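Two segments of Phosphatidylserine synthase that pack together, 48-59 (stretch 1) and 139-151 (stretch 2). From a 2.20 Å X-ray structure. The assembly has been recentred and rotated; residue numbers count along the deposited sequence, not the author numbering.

Stretch 1 48-59: NAKKRIYVTALY
Stretch 2 139-151: GVLHVKGFVFDDT

Strand 52-56 runs antiparallel (177°) to strand 146-148, their axes 4.6 Å apart, and the contact buries 932 Å². Tyr54 and Val147 form the hydrogen-bonded pair (Tyr54 N to Val147 O 2.9 Å, Val147 N to Tyr54 O 2.6 Å), flanked by the non-hydrogen-bonded pairs Ile53-Phe148 and Val55-Phe146. Thr56 N extends the ladder to Gly145 O (3.1 Å), and Asp149 N to Arg52 O (2.9 Å).

Alternation sends Ile53 (m, t), Val55 (t) and both phenylalanines (chi1 m) to one buried face, where Ile53 CG1 meets Phe148 CD2 at 3.8 Å and Val55 CG1 meets Phe146 CE1 at 3.6 Å. Tyr54 (m) and Val147 (t) occupy the other.

A type II' turn, Phe148 to Thr151, places Asp149 at phi/psi 52/-113. Its CB points away, but chi1 -67° and chi2 -1° return the carboxylate to three successive amides: OD2 accepts Lys50 N (2.8 Å), while OD1 accepts Lys51 N (2.8 Å) and Arg52 N (2.9 Å). Arg52, p and then extended, brings NE and NH2 to Asp149 O (2.7 and 2.8 Å); NH2 also salt-bridges Asp150 OD1 (3.4 Å).

Gly145, at 131/135, adopts a backbone that calls for glycine. Beyond it, Leu58 (t, p) sets CD1 3.9 Å from Val140 CG2, and one water joins Leu58 N to Lys144 NZ (2.9 and 2.7 Å).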

# COMPACT_ATOMS: atom_id res chain seq x y z
N ASN C 48 -12.26 1.77 40.38
CA ASN C 48 -12.43 3.07 41.00
C ASN C 48 -13.07 4.13 40.12
O ASN C 48 -13.40 5.20 40.62
CB ASN C 48 -11.11 3.54 41.59
CG ASN C 48 -10.73 2.70 42.76
OD1 ASN C 48 -11.37 2.78 43.82
ND2 ASN C 48 -9.75 1.83 42.58
N ALA C 49 -13.26 3.81 38.84
CA ALA C 49 -13.82 4.75 37.88
C ALA C 49 -15.24 5.16 38.25
O ALA C 49 -16.06 4.32 38.62
CB ALA C 49 -13.79 4.14 36.49
N LYS C 50 -15.50 6.46 38.15
CA LYS C 50 -16.80 7.02 38.44
C LYS C 50 -17.49 7.71 37.25
O LYS C 50 -18.71 7.77 37.23
CB LYS C 50 -16.69 8.01 39.60
CG LYS C 50 -16.76 7.37 40.97
CD LYS C 50 -15.41 7.41 41.61
CE LYS C 50 -15.37 6.61 42.91
NZ LYS C 50 -13.93 6.54 43.35
N LYS C 51 -16.74 8.21 36.29
CA LYS C 51 -17.30 8.98 35.18
C LYS C 51 -17.15 8.30 33.82
O LYS C 51 -18.11 8.20 33.06
CB LYS C 51 -16.68 10.38 35.15
CG LYS C 51 -17.08 11.20 36.41
CD LYS C 51 -15.98 12.16 36.85
CE LYS C 51 -16.53 13.21 37.83
NZ LYS C 51 -15.74 14.49 37.80
N ARG C 52 -15.96 7.82 33.50
CA ARG C 52 -15.72 7.30 32.15
C ARG C 52 -14.58 6.30 32.09
O ARG C 52 -13.66 6.34 32.94
CB ARG C 52 -15.42 8.44 31.18
CG ARG C 52 -14.05 9.10 31.46
CD ARG C 52 -13.95 10.46 30.82
NE ARG C 52 -12.73 11.13 31.29
CZ ARG C 52 -12.34 12.34 30.92
NH1 ARG C 52 -13.05 13.07 30.06
NH2 ARG C 52 -11.21 12.82 31.42
N ILE C 53 -14.65 5.45 31.06
CA ILE C 53 -13.61 4.50 30.73
C ILE C 53 -13.54 4.42 29.21
O ILE C 53 -14.47 3.92 28.57
CB ILE C 53 -13.88 3.09 31.31
CG1 ILE C 53 -13.81 3.11 32.86
CG2 ILE C 53 -12.87 2.07 30.73
CD1 ILE C 53 -14.34 1.84 33.55
N TYR C 54 -12.46 4.96 28.67
CA TYR C 54 -12.14 4.88 27.24
C TYR C 54 -10.89 4.04 27.06
O TYR C 54 -9.90 4.19 27.81
CB TYR C 54 -11.91 6.28 26.63
CG TYR C 54 -13.19 7.10 26.41
CD1 TYR C 54 -13.60 7.45 25.10
CD2 TYR C 54 -13.99 7.50 27.48
CE1 TYR C 54 -14.77 8.19 24.88
CE2 TYR C 54 -15.16 8.24 27.28
CZ TYR C 54 -15.54 8.58 25.97
OH TYR C 54 -16.69 9.32 25.78
N VAL C 55 -10.94 3.18 26.06
CA VAL C 55 -9.88 2.26 25.71
C VAL C 55 -9.81 2.25 24.18
O VAL C 55 -10.85 2.12 23.53
CB VAL C 55 -10.22 0.84 26.20
CG1 VAL C 55 -9.30 -0.20 25.57
CG2 VAL C 55 -10.14 0.74 27.73
N THR C 56 -8.61 2.48 23.63
CA THR C 56 -8.30 2.20 22.22
C THR C 56 -7.19 1.17 22.31
O THR C 56 -6.22 1.39 23.00
CB THR C 56 -7.73 3.44 21.40
OG1 THR C 56 -6.60 4.01 22.09
CG2 THR C 56 -8.76 4.51 21.20
N ALA C 57 -7.37 0.02 21.67
CA ALA C 57 -6.35 -1.02 21.64
C ALA C 57 -6.45 -1.68 20.27
O ALA C 57 -7.44 -1.47 19.56
CB ALA C 57 -6.57 -2.02 22.77
N LEU C 58 -5.41 -2.40 19.87
CA LEU C 58 -5.47 -3.16 18.63
C LEU C 58 -6.56 -4.24 18.76
O LEU C 58 -7.44 -4.38 17.90
CB LEU C 58 -4.13 -3.80 18.31
CG LEU C 58 -4.10 -4.66 17.02
CD1 LEU C 58 -4.54 -3.89 15.76
CD2 LEU C 58 -2.70 -5.31 16.79
N TYR C 59 -6.55 -4.97 19.87
CA TYR C 59 -7.59 -5.96 20.07
C TYR C 59 -7.85 -6.21 21.52
O TYR C 59 -7.06 -5.82 22.38
CB TYR C 59 -7.26 -7.26 19.34
CG TYR C 59 -5.97 -7.95 19.73
CD1 TYR C 59 -5.96 -8.95 20.70
CD2 TYR C 59 -4.76 -7.64 19.10
CE1 TYR C 59 -4.80 -9.62 21.02
CE2 TYR C 59 -3.59 -8.30 19.42
CZ TYR C 59 -3.61 -9.29 20.39
OH TYR C 59 -2.46 -9.96 20.73
N GLY C 139 -4.01 -1.17 6.68
CA GLY C 139 -3.96 -0.31 7.88
C GLY C 139 -4.85 -0.76 9.03
O GLY C 139 -5.99 -1.12 8.80
N VAL C 140 -4.32 -0.71 10.24
CA VAL C 140 -5.06 -1.04 11.48
C VAL C 140 -4.96 0.06 12.55
O VAL C 140 -4.12 0.98 12.48
CB VAL C 140 -4.55 -2.40 12.10
CG1 VAL C 140 -4.64 -3.53 11.07
CG2 VAL C 140 -3.11 -2.27 12.55
N LEU C 141 -5.83 -0.05 13.55
CA LEU C 141 -5.85 0.86 14.64
C LEU C 141 -4.70 0.56 15.60
O LEU C 141 -4.71 -0.44 16.32
CB LEU C 141 -7.21 0.77 15.34
CG LEU C 141 -7.39 1.67 16.59
CD1 LEU C 141 -7.44 3.15 16.17
CD2 LEU C 141 -8.67 1.27 17.34
N HIS C 142 -3.69 1.41 15.59
CA HIS C 142 -2.58 1.26 16.53
C HIS C 142 -2.52 2.43 17.52
O HIS C 142 -1.51 2.59 18.21
CB HIS C 142 -1.25 1.20 15.79
CG HIS C 142 -0.85 -0.18 15.35
ND1 HIS C 142 -0.88 -1.27 16.18
CD2 HIS C 142 -0.29 -0.61 14.18
CE1 HIS C 142 -0.42 -2.33 15.54
NE2 HIS C 142 -0.05 -1.96 14.33
N VAL C 143 -3.56 3.26 17.57
CA VAL C 143 -3.69 4.28 18.59
C VAL C 143 -3.79 3.59 19.97
O VAL C 143 -4.53 2.60 20.10
CB VAL C 143 -4.97 5.13 18.33
CG1 VAL C 143 -5.38 5.99 19.56
CG2 VAL C 143 -4.79 5.98 17.07
N LYS C 144 -3.05 4.10 20.96
CA LYS C 144 -3.04 3.54 22.31
C LYS C 144 -3.59 4.49 23.34
O LYS C 144 -3.74 5.69 23.09
CB LYS C 144 -1.61 3.17 22.75
CG LYS C 144 -0.81 2.40 21.73
CD LYS C 144 -1.40 1.00 21.46
CE LYS C 144 -0.73 0.34 20.24
NZ LYS C 144 -1.30 -1.03 20.02
N GLY C 145 -3.91 3.96 24.52
CA GLY C 145 -4.36 4.82 25.61
C GLY C 145 -5.62 4.26 26.22
O GLY C 145 -6.52 3.83 25.50
N PHE C 146 -5.65 4.24 27.55
CA PHE C 146 -6.82 3.94 28.33
C PHE C 146 -7.03 5.16 29.21
O PHE C 146 -6.10 5.64 29.84
CB PHE C 146 -6.58 2.75 29.27
CG PHE C 146 -6.13 1.49 28.60
CD1 PHE C 146 -6.25 1.30 27.23
CD2 PHE C 146 -5.61 0.46 29.37
CE1 PHE C 146 -5.84 0.12 26.62
CE2 PHE C 146 -5.21 -0.73 28.78
CZ PHE C 146 -5.33 -0.91 27.39
N VAL C 147 -8.25 5.65 29.27
CA VAL C 147 -8.54 6.76 30.14
C VAL C 147 -9.58 6.30 31.12
O VAL C 147 -10.63 5.81 30.73
CB VAL C 147 -9.04 7.98 29.34
CG1 VAL C 147 -9.47 9.14 30.29
CG2 VAL C 147 -7.99 8.43 28.30
N PHE C 148 -9.27 6.44 32.41
CA PHE C 148 -10.21 6.15 33.49
C PHE C 148 -10.38 7.44 34.22
O PHE C 148 -9.45 7.90 34.89
CB PHE C 148 -9.66 5.08 34.44
CG PHE C 148 -9.18 3.83 33.74
CD1 PHE C 148 -7.87 3.72 33.30
CD2 PHE C 148 -10.04 2.75 33.54
CE1 PHE C 148 -7.44 2.58 32.67
CE2 PHE C 148 -9.61 1.60 32.91
CZ PHE C 148 -8.32 1.51 32.46
N ASP C 149 -11.56 8.03 34.10
CA ASP C 149 -11.80 9.34 34.65
C ASP C 149 -10.71 10.29 34.18
O ASP C 149 -10.66 10.55 32.97
CB ASP C 149 -11.98 9.28 36.18
CG ASP C 149 -13.25 8.54 36.56
OD1 ASP C 149 -13.98 8.11 35.64
OD2 ASP C 149 -13.53 8.39 37.77
N ASP C 150 -9.85 10.76 35.10
CA ASP C 150 -8.76 11.70 34.80
C ASP C 150 -7.35 11.03 34.78
O ASP C 150 -6.32 11.73 34.84
CB ASP C 150 -8.75 12.84 35.82
CG ASP C 150 -9.91 13.81 35.66
OD1 ASP C 150 -10.48 13.95 34.54
OD2 ASP C 150 -10.25 14.48 36.68
N THR C 151 -7.30 9.70 34.65
CA THR C 151 -6.03 8.98 34.60
C THR C 151 -5.77 8.32 33.23
O THR C 151 -6.64 7.59 32.71
CB THR C 151 -5.96 7.96 35.77
OG1 THR C 151 -6.15 8.69 36.99
CG2 THR C 151 -4.61 7.27 35.87
O HOH W 1 -11.34 7.64 39.46
O HOH W 2 -6.24 6.72 22.98
O HOH W 3 -3.14 -2.14 21.68